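Local coordinates for uncharacterized protein (Bacteroides uniformis, PDB 4IYK), which is of unknown function but probably binds carbohydrate, at residues G12-I21 against G61-A70; P105-K116 against N216-L225. One frame throughout, in Å; residues are numbered along the deposited sequence. Where two conformers were deposited one is given.

Contact 1: G12-I21 against G61-A70. With EDO (1,2-ethanediol), chain H.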
loop_
_atom_site.group_PDB
_atom_site.type_symbol
_atom_site.label_atom_id
_atom_site.label_comp_id
_atom_site.label_asym_id
_atom_site.label_seq_id
_atom_site.Cartn_x
_atom_site.Cartn_y
_atom_site.Cartn_z
ATOM N N GLY A 12 -11.556 -25.187 -19.395
ATOM C CA GLY A 12 -11.005 -24.526 -18.217
ATOM C C GLY A 12 -9.909 -23.510 -18.511
ATOM O O GLY A 12 -9.613 -23.251 -19.682
ATOM N N PRO A 13 -9.282 -22.899 -17.472
ATOM C CA PRO A 13 -8.209 -21.912 -17.728
ATOM C C PRO A 13 -6.954 -22.546 -18.342
ATOM O O PRO A 13 -6.533 -23.638 -17.942
ATOM C CB PRO A 13 -7.912 -21.329 -16.342
ATOM C CG PRO A 13 -9.024 -21.795 -15.463
ATOM C CD PRO A 13 -9.491 -23.087 -16.024
ATOM N N ASP A 14 -6.376 -21.854 -19.329
ATOM C CA ASP A 14 -5.195 -22.288 -20.078
ATOM C C ASP A 14 -3.993 -21.339 -19.868
ATOM O O ASP A 14 -2.983 -21.463 -20.569
ATOM C CB ASP A 14 -5.542 -22.389 -21.589
ATOM C CG ASP A 14 -6.111 -21.124 -22.239
ATOM O OD1 ASP A 14 -6.349 -20.128 -21.512
ATOM O OD2 ASP A 14 -6.353 -21.146 -23.470
ATOM N N ALA A 15 -4.092 -20.403 -18.905
ATOM C CA ALA A 15 -3.009 -19.460 -18.689
ATOM C C ALA A 15 -2.834 -19.048 -17.221
ATOM O O ALA A 15 -3.704 -19.279 -16.370
ATOM C CB ALA A 15 -3.217 -18.220 -19.553
ATOM N N SER A 16 -1.676 -18.452 -16.939
ATOM C CA SER A 16 -1.322 -17.925 -15.616
ATOM C C SER A 16 -0.612 -16.603 -15.834
ATOM O O SER A 16 -0.076 -16.386 -16.917
ATOM C CB SER A 16 -0.463 -18.912 -14.827
ATOM O OG SER A 16 0.670 -19.328 -15.576
ATOM N N ILE A 17 -0.686 -15.691 -14.861
ATOM C CA ILE A 17 -0.048 -14.382 -14.984
ATOM C C ILE A 17 0.433 -13.922 -13.605
ATOM O O ILE A 17 -0.209 -14.170 -12.586
ATOM C CB ILE A 17 -0.966 -13.329 -15.684
ATOM C CG1 ILE A 17 -0.182 -12.033 -16.007
ATOM C CG2 ILE A 17 -2.283 -13.046 -14.877
ATOM C CD1 ILE A 17 -0.686 -11.274 -17.285
ATOM N N HIS A 18 1.595 -13.300 -13.578
ATOM C CA HIS A 18 2.177 -12.769 -12.344
ATOM C C HIS A 18 2.971 -11.525 -12.734
ATOM O O HIS A 18 3.236 -11.314 -13.917
ATOM C CB HIS A 18 3.047 -13.819 -11.616
ATOM C CG HIS A 18 4.169 -14.318 -12.470
ATOM N ND1 HIS A 18 5.432 -13.738 -12.419
ATOM C CD2 HIS A 18 4.152 -15.246 -13.459
ATOM C CE1 HIS A 18 6.145 -14.361 -13.347
ATOM N NE2 HIS A 18 5.416 -15.268 -14.006
ATOM N N GLY A 19 3.327 -10.723 -11.752
ATOM C CA GLY A 19 4.060 -9.489 -11.978
ATOM C C GLY A 19 4.045 -8.592 -10.768
ATOM O O GLY A 19 3.692 -9.024 -9.668
ATOM N N SER A 20 4.415 -7.323 -10.976
ATOM C CA SER A 20 4.547 -6.386 -9.877
ATOM C C SER A 20 3.995 -5.033 -10.191
ATOM O O SER A 20 3.983 -4.625 -11.356
ATOM C CB SER A 20 6.033 -6.222 -9.530
ATOM O OG SER A 20 6.614 -7.430 -9.065
ATOM N N ILE A 21 3.555 -4.315 -9.133
ATOM C CA ILE A 21 3.165 -2.903 -9.214
ATOM C C ILE A 21 4.439 -2.157 -8.855
ATOM O O ILE A 21 4.946 -2.303 -7.729
ATOM C CB ILE A 21 1.947 -2.497 -8.324
ATOM C CG1 ILE A 21 0.685 -3.415 -8.553
ATOM C CG2 ILE A 21 1.604 -0.986 -8.534
ATOM C CD1 ILE A 21 0.114 -3.497 -10.082
ATOM N N GLY A 61 2.883 -5.661 -3.406
ATOM C CA GLY A 61 2.705 -5.141 -4.759
ATOM C C GLY A 61 2.936 -6.219 -5.812
ATOM O O GLY A 61 2.831 -5.962 -7.004
ATOM N N GLU A 62 3.213 -7.456 -5.380
ATOM C CA GLU A 62 3.351 -8.586 -6.300
ATOM C C GLU A 62 2.000 -9.269 -6.476
ATOM O O GLU A 62 1.274 -9.463 -5.500
ATOM C CB GLU A 62 4.394 -9.586 -5.773
ATOM C CG GLU A 62 5.809 -9.056 -5.906
ATOM C CD GLU A 62 6.821 -9.627 -4.936
ATOM O OE1 GLU A 62 6.522 -9.691 -3.720
ATOM O OE2 GLU A 62 7.945 -9.943 -5.388
ATOM N N TYR A 63 1.653 -9.626 -7.711
ATOM C CA TYR A 63 0.384 -10.301 -7.978
ATOM C C TYR A 63 0.650 -11.632 -8.694
ATOM O O TYR A 63 1.667 -11.765 -9.368
ATOM C CB TYR A 63 -0.595 -9.388 -8.771
ATOM C CG TYR A 63 -0.247 -9.206 -10.231
ATOM C CD1 TYR A 63 -0.767 -10.058 -11.205
ATOM C CD2 TYR A 63 0.554 -8.144 -10.653
ATOM C CE1 TYR A 63 -0.440 -9.903 -12.551
ATOM C CE2 TYR A 63 0.877 -7.974 -12.002
ATOM C CZ TYR A 63 0.406 -8.878 -12.940
ATOM O OH TYR A 63 0.719 -8.737 -14.264
ATOM N N ARG A 64 -0.279 -12.610 -8.540
ATOM C CA ARG A 64 -0.198 -13.939 -9.146
ATOM C C ARG A 64 -1.589 -14.521 -9.356
ATOM O O ARG A 64 -2.403 -14.514 -8.441
ATOM C CB ARG A 64 0.639 -14.869 -8.261
ATOM C CG ARG A 64 0.971 -16.172 -8.954
ATOM C CD ARG A 64 1.593 -17.157 -7.988
ATOM N NE ARG A 64 1.859 -18.432 -8.651
ATOM C CZ ARG A 64 2.557 -19.424 -8.112
ATOM N NH1 ARG A 64 3.083 -19.293 -6.895
ATOM N NH2 ARG A 64 2.729 -20.558 -8.779
ATOM N N ASN A 65 -1.857 -15.028 -10.566
ATOM C CA ASN A 65 -3.143 -15.623 -10.915
ATOM C C ASN A 65 -2.912 -16.844 -11.780
ATOM O O ASN A 65 -2.437 -16.704 -12.893
ATOM C CB ASN A 65 -4.052 -14.598 -11.632
ATOM C CG ASN A 65 -5.525 -14.987 -11.678
ATOM O OD1 ASN A 65 -5.902 -16.162 -11.629
ATOM N ND2 ASN A 65 -6.400 -14.000 -11.786
ATOM N N ASN A 66 -3.230 -18.044 -11.267
ATOM C CA ASN A 66 -3.050 -19.282 -12.039
ATOM C C ASN A 66 -4.342 -19.761 -12.690
ATOM O O ASN A 66 -4.386 -20.882 -13.195
ATOM C CB ASN A 66 -2.451 -20.389 -11.166
ATOM C CG ASN A 66 -0.956 -20.250 -11.063
ATOM O OD1 ASN A 66 -0.458 -19.496 -10.244
ATOM N ND2 ASN A 66 -0.214 -20.885 -11.971
HETATM N N MSE A 67 -5.373 -18.903 -12.730
HETATM C CA MSE A 67 -6.654 -19.251 -13.329
HETATM C C MSE A 67 -7.127 -18.176 -14.323
HETATM O O MSE A 67 -8.208 -17.611 -14.147
HETATM C CB MSE A 67 -7.680 -19.445 -12.213
HETATM C CG MSE A 67 -8.182 -20.869 -12.079
HETATM SE SE MSE A 67 -8.765 -21.293 -10.258
HETATM C CE MSE A 67 -9.793 -19.675 -9.784
ATOM N N VAL A 68 -6.341 -17.891 -15.364
ATOM C CA VAL A 68 -6.762 -16.887 -16.354
ATOM C C VAL A 68 -6.898 -17.525 -17.747
ATOM O O VAL A 68 -6.270 -18.544 -18.047
ATOM C CB VAL A 68 -5.892 -15.595 -16.391
ATOM C CG1 VAL A 68 -5.990 -14.826 -15.081
ATOM C CG2 VAL A 68 -4.432 -15.887 -16.725
ATOM N N PHE A 69 -7.758 -16.931 -18.581
ATOM C CA PHE A 69 -8.008 -17.416 -19.933
ATOM C C PHE A 69 -7.158 -16.661 -20.932
ATOM O O PHE A 69 -7.058 -15.429 -20.857
ATOM C CB PHE A 69 -9.505 -17.302 -20.294
ATOM C CG PHE A 69 -10.354 -18.378 -19.659
ATOM C CD1 PHE A 69 -10.785 -18.262 -18.339
ATOM C CD2 PHE A 69 -10.708 -19.516 -20.371
ATOM C CE1 PHE A 69 -11.553 -19.268 -17.744
ATOM C CE2 PHE A 69 -11.489 -20.517 -19.780
ATOM C CZ PHE A 69 -11.904 -20.387 -18.468
ATOM N N ALA A 70 -6.507 -17.413 -21.844
ATOM C CA ALA A 70 -5.714 -16.845 -22.928
ATOM C C ALA A 70 -6.671 -16.078 -23.814
ATOM O O ALA A 70 -7.603 -16.677 -24.360
ATOM C CB ALA A 70 -4.998 -17.942 -23.708
HETATM C C1 EDO H . 2.938 -18.655 -12.470
HETATM O O1 EDO H . 2.321 -18.104 -11.321
HETATM C C2 EDO H . 3.721 -19.937 -12.110
HETATM O O2 EDO H . 2.821 -20.958 -11.717
#

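Contact 2: P105-K116 against N216-L225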
loop_
_atom_site.group_PDB
_atom_site.type_symbol
_atom_site.label_atom_id
_atom_site.label_comp_id
_atom_site.label_asym_id
_atom_site.label_seq_id
_atom_site.Cartn_x
_atom_site.Cartn_y
_atom_site.Cartn_z
ATOM N N PRO A 105 2.734 6.760 -7.589
ATOM C CA PRO A 105 2.012 6.747 -6.302
ATOM C C PRO A 105 1.643 8.166 -5.903
ATOM O O PRO A 105 2.324 9.105 -6.337
ATOM C CB PRO A 105 3.027 6.140 -5.323
ATOM C CG PRO A 105 4.355 6.441 -5.902
ATOM C CD PRO A 105 4.177 6.474 -7.411
ATOM N N TYR A 106 0.585 8.352 -5.104
ATOM C CA TYR A 106 0.253 9.713 -4.671
ATOM C C TYR A 106 1.337 10.236 -3.737
ATOM O O TYR A 106 1.736 11.390 -3.819
ATOM C CB TYR A 106 -1.129 9.743 -3.987
ATOM C CG TYR A 106 -2.254 9.286 -4.889
ATOM C CD1 TYR A 106 -2.427 9.842 -6.158
ATOM C CD2 TYR A 106 -3.157 8.311 -4.474
ATOM C CE1 TYR A 106 -3.449 9.417 -7.001
ATOM C CE2 TYR A 106 -4.186 7.876 -5.308
ATOM C CZ TYR A 106 -4.326 8.435 -6.575
ATOM O OH TYR A 106 -5.330 8.023 -7.415
ATOM N N ILE A 107 1.844 9.353 -2.873
ATOM C CA ILE A 107 2.875 9.653 -1.889
ATOM C C ILE A 107 3.925 8.537 -1.863
ATOM O O ILE A 107 3.568 7.357 -1.877
ATOM C CB ILE A 107 2.219 9.820 -0.467
ATOM C CG1 ILE A 107 1.283 11.059 -0.413
ATOM C CG2 ILE A 107 3.286 9.848 0.669
ATOM C CD1 ILE A 107 0.492 11.184 0.848
ATOM N N ARG A 108 5.211 8.926 -1.711
ATOM C CA ARG A 108 6.319 7.997 -1.481
ATOM C C ARG A 108 6.788 8.171 -0.040
ATOM O O ARG A 108 7.022 9.303 0.375
ATOM C CB ARG A 108 7.483 8.279 -2.452
ATOM C CG ARG A 108 7.214 7.924 -3.889
ATOM C CD ARG A 108 8.403 8.257 -4.798
ATOM N NE ARG A 108 8.031 7.964 -6.181
ATOM C CZ ARG A 108 7.631 8.848 -7.080
ATOM N NH1 ARG A 108 7.676 10.149 -6.812
ATOM N NH2 ARG A 108 7.244 8.445 -8.285
ATOM N N VAL A 109 6.913 7.081 0.740
ATOM C CA VAL A 109 7.442 7.204 2.104
ATOM C C VAL A 109 8.961 7.120 1.995
ATOM O O VAL A 109 9.478 6.144 1.451
ATOM C CB VAL A 109 6.870 6.191 3.110
ATOM C CG1 VAL A 109 7.481 6.403 4.485
ATOM C CG2 VAL A 109 5.352 6.288 3.184
ATOM N N LYS A 110 9.664 8.142 2.485
ATOM C CA LYS A 110 11.119 8.181 2.371
ATOM C C LYS A 110 11.829 7.949 3.696
ATOM O O LYS A 110 11.373 8.399 4.755
ATOM C CB LYS A 110 11.596 9.513 1.763
ATOM C CG LYS A 110 10.957 9.870 0.410
ATOM C CD LYS A 110 11.140 8.796 -0.689
ATOM C CE LYS A 110 12.521 8.741 -1.311
ATOM N NZ LYS A 110 12.614 7.661 -2.329
ATOM N N SER A 111 13.009 7.297 3.599
ATOM C CA SER A 111 13.883 6.941 4.714
ATOM C C SER A 111 13.065 6.332 5.890
ATOM O O SER A 111 13.216 6.798 7.020
ATOM C CB SER A 111 14.672 8.170 5.162
ATOM O OG SER A 111 15.455 8.657 4.087
ATOM N N PRO A 112 12.136 5.366 5.658
ATOM C CA PRO A 112 11.357 4.848 6.785
ATOM C C PRO A 112 12.229 4.067 7.765
ATOM O O PRO A 112 13.119 3.315 7.355
ATOM C CB PRO A 112 10.323 3.948 6.103
ATOM C CG PRO A 112 10.991 3.478 4.884
ATOM C CD PRO A 112 11.774 4.659 4.408
ATOM N N LYS A 113 11.991 4.288 9.059
ATOM C CA LYS A 113 12.682 3.618 10.158
ATOM C C LYS A 113 11.659 3.300 11.243
ATOM O O LYS A 113 10.945 4.205 11.655
ATOM C CB LYS A 113 13.792 4.538 10.696
ATOM C CG LYS A 113 14.984 3.845 11.324
ATOM C CD LYS A 113 15.976 4.900 11.822
ATOM C CE LYS A 113 17.173 4.323 12.544
ATOM N NZ LYS A 113 18.019 5.388 13.159
ATOM N N VAL A 114 11.551 2.023 11.675
ATOM C CA VAL A 114 10.634 1.634 12.757
ATOM C C VAL A 114 11.462 0.863 13.788
ATOM O O VAL A 114 12.049 -0.174 13.458
ATOM C CB VAL A 114 9.366 0.840 12.315
ATOM C CG1 VAL A 114 8.414 0.637 13.495
ATOM C CG2 VAL A 114 8.635 1.527 11.159
ATOM N N GLU A 115 11.551 1.382 15.011
ATOM C CA GLU A 115 12.332 0.669 16.004
ATOM C C GLU A 115 11.741 0.765 17.403
ATOM O O GLU A 115 10.970 1.675 17.732
ATOM C CB GLU A 115 13.812 1.113 16.011
ATOM C CG GLU A 115 14.071 2.601 16.111
ATOM C CD GLU A 115 15.534 2.988 15.984
ATOM O OE1 GLU A 115 16.255 2.359 15.175
ATOM O OE2 GLU A 115 15.954 3.939 16.681
ATOM N N LYS A 116 12.146 -0.222 18.210
ATOM C CA LYS A 116 11.780 -0.364 19.608
ATOM C C LYS A 116 12.896 0.201 20.466
ATOM O O LYS A 116 14.047 -0.219 20.316
ATOM C CB LYS A 116 11.533 -1.851 19.932
ATOM C CG LYS A 116 11.142 -2.143 21.379
ATOM C CD LYS A 116 11.051 -3.654 21.600
ATOM C CE LYS A 116 10.546 -4.010 22.975
ATOM N NZ LYS A 116 11.556 -3.793 24.046
ATOM N N ASN A 216 -0.725 4.976 0.933
ATOM C CA ASN A 216 0.588 4.592 0.458
ATOM C C ASN A 216 1.347 4.070 1.686
ATOM O O ASN A 216 1.038 4.465 2.796
ATOM C CB ASN A 216 1.284 5.750 -0.209
ATOM C CG ASN A 216 0.696 6.075 -1.557
ATOM O OD1 ASN A 216 0.082 7.107 -1.734
ATOM N ND2 ASN A 216 0.875 5.198 -2.539
ATOM N N TYR A 217 2.319 3.182 1.482
ATOM C CA TYR A 217 3.045 2.524 2.555
ATOM C C TYR A 217 4.534 2.435 2.339
ATOM O O TYR A 217 5.016 2.387 1.212
ATOM C CB TYR A 217 2.524 1.064 2.677
ATOM C CG TYR A 217 1.076 0.946 3.091
ATOM C CD1 TYR A 217 0.690 1.169 4.404
ATOM C CD2 TYR A 217 0.082 0.658 2.154
ATOM C CE1 TYR A 217 -0.642 1.051 4.798
ATOM C CE2 TYR A 217 -1.255 0.549 2.530
ATOM C CZ TYR A 217 -1.610 0.739 3.860
ATOM O OH TYR A 217 -2.904 0.593 4.276
ATOM N N ALA A 218 5.244 2.315 3.452
ATOM C CA ALA A 218 6.647 1.955 3.534
ATOM C C ALA A 218 6.682 0.423 3.725
ATOM O O ALA A 218 5.646 -0.132 4.082
ATOM C CB ALA A 218 7.303 2.653 4.713
ATOM N N PRO A 219 7.796 -0.299 3.467
ATOM C CA PRO A 219 7.780 -1.764 3.685
ATOM C C PRO A 219 7.567 -2.129 5.173
ATOM O O PRO A 219 7.942 -1.361 6.071
ATOM C CB PRO A 219 9.168 -2.220 3.179
ATOM C CG PRO A 219 9.654 -1.085 2.300
ATOM C CD PRO A 219 9.113 0.152 2.974
ATOM N N VAL A 220 6.927 -3.278 5.418
ATOM C CA VAL A 220 6.635 -3.827 6.760
ATOM C C VAL A 220 7.951 -4.072 7.547
ATOM O O VAL A 220 8.946 -4.521 6.971
ATOM C CB VAL A 220 5.804 -5.126 6.631
ATOM C CG1 VAL A 220 5.726 -5.873 7.957
ATOM C CG2 VAL A 220 4.412 -4.834 6.108
ATOM N N VAL A 221 7.955 -3.737 8.862
ATOM C CA VAL A 221 9.081 -3.956 9.782
ATOM C C VAL A 221 8.588 -4.909 10.896
ATOM O O VAL A 221 7.645 -4.573 11.606
ATOM C CB VAL A 221 9.645 -2.635 10.358
ATOM C CG1 VAL A 221 10.802 -2.890 11.338
ATOM C CG2 VAL A 221 10.077 -1.683 9.239
ATOM N N VAL A 222 9.186 -6.098 11.004
ATOM C CA VAL A 222 8.843 -7.094 12.042
ATOM C C VAL A 222 9.688 -6.779 13.270
ATOM O O VAL A 222 10.873 -6.489 13.137
ATOM C CB VAL A 222 8.975 -8.590 11.584
ATOM C CG1 VAL A 222 10.415 -8.965 11.180
ATOM C CG2 VAL A 222 8.432 -9.561 12.643
ATOM N N ILE A 223 9.071 -6.801 14.464
ATOM C CA ILE A 223 9.761 -6.548 15.736
ATOM C C ILE A 223 9.288 -7.574 16.757
ATOM O O ILE A 223 8.077 -7.788 16.901
ATOM C CB ILE A 223 9.566 -5.086 16.267
ATOM C CG1 ILE A 223 10.069 -4.017 15.229
ATOM C CG2 ILE A 223 10.263 -4.913 17.626
ATOM C CD1 ILE A 223 9.854 -2.559 15.560
ATOM N N LYS A 224 10.238 -8.221 17.448
ATOM C CA LYS A 224 9.886 -9.162 18.513
ATOM C C LYS A 224 9.785 -8.367 19.792
ATOM O O LYS A 224 10.740 -7.678 20.150
ATOM C CB LYS A 224 10.902 -10.301 18.640
ATOM C CG LYS A 224 10.531 -11.267 19.766
ATOM C CD LYS A 224 11.366 -12.507 19.679
ATOM C CE LYS A 224 10.514 -13.735 19.586
ATOM N NZ LYS A 224 10.048 -14.189 20.922
ATOM N N LEU A 225 8.629 -8.420 20.452
ATOM C CA LEU A 225 8.423 -7.650 21.682
ATOM C C LEU A 225 8.860 -8.451 22.939
ATOM O O LEU A 225 9.438 -9.544 22.795
ATOM C CB LEU A 225 6.944 -7.208 21.807
ATOM C CG LEU A 225 6.318 -6.414 20.649
ATOM C CD1 LEU A 225 4.936 -5.962 21.022
ATOM C CD2 LEU A 225 7.160 -5.201 20.273
ATOM O OXT LEU A 225 8.664 -7.964 24.064
HETATM O O HOH W 1 6.134 4.397 -0.267
#

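Contact 1: G12-I21 against G61-A70
The antiparallel pairing of strand 15-21 with strand 62-65 forms one flank of a three-stranded sheet in the N-terminal domain, with a beta bulge where the register slips between Ala-15 and Ile-17. Ile-17 and Asn-65 bond both ways, and the return bond, from Asn-65 N to Ile-17 O, is 2.7 Å long and runs close to the line of the carbonyl. Past the bulge, Val-68 N reaches Ala-15 O from above the carbonyl plane at 3.1 Å. With CG between its backbone N and carbonyl carbon (chi1 74°), the Tyr-63 ring folds back over the neighbouring strand: Gly-19 N sits 3.6 Å above the ring centre, and a CB on Gly-19 would clash with Tyr-63 CE2. The Tyr-63 hydroxyl continues to Tyr-99 O, and Ile-17 CG1 lies at the ring edge. Near the N-terminus, Pro-13 CA stands over the face of Phe-69, 4.1 Å from its centroid, while Asp-14 OD1 accepts Ala-70 N on its syn side at 2.7 Å. Arg-64 NH2 and Asn-66 ND2 each donate to O2 of a 1,2-ethanediol, probably from the crystallisation liquor, at 3.0 Å. Asn-65 OD1 takes Met-67 N in an Asx turn at the corner between sheets, consistent with a transthyretin-like beta-sandwich.

Contact 2: P105-K116 against N216-L225
Asn-216 meets Ile-107 at one end of this contact, and its side chain can be followed outward. Asn-216 CB lies 3.3 Å from Ile-107 O, and CG goes beside the backbone N (chi1 -73°), which lays the amide across the Ile-107 backbone. Asn-216 OD1 accepts Ile-107 N at 3.1 Å, the donor standing well above the carbonyl plane instead of on a lone pair. Asn-216 ND2 rests 3.6 Å from Pro-105 CB and donates to Asn-81 O. A leucine here would probably leave Ile-107 N and Asn-81 O without these amide partners. One step on, a water bridges the strands, donating to Tyr-217 O and accepting from Val-109 N. Ala-218 CB nestles against Pro-112 CB (3.6 Å) and Val-109 CG1. The two segments belong to different sheets of the C-terminal domain, an E-set, immunoglobulin-like family, and run nearly parallel, 9° apart over strands 112-116 and 221-224, yet 7.9 Å apart at the closest approach of their axes. Side chains fill that spacing: Val-114 and Val-221 meet CB to CB at 4.0 Å, Ile-223 CD1 packs against Val-114 CG1, and Ile-223 CG2 touches Lys-116 CB at 4.0 Å.

Contact 1 closes before contact 2 opens along the chain; contact 1 belongs to the N-terminal domain and contact 2 to the C-terminal one. Their centres are 28 Å apart, on opposite sides of the chain's centre, and their nearest atoms stay about 8 Å apart without touching. Contact 1 pairs strand 15-23 with 62-65 in a three-stranded sheet, and past the corner at Asn-66 its second segment runs into strand 67-77 of another sheet. Strand 95-103, the other flank of the first sheet, leads directly into 105-116. Contact 2 instead brings together two sheets, with 107-117 outermost in one and 216-224 paired to 196-206 in the other. Across the domain boundary, Arg-108 forms a salt bridge to Asp-23, joining the two halves of this helix-free chain.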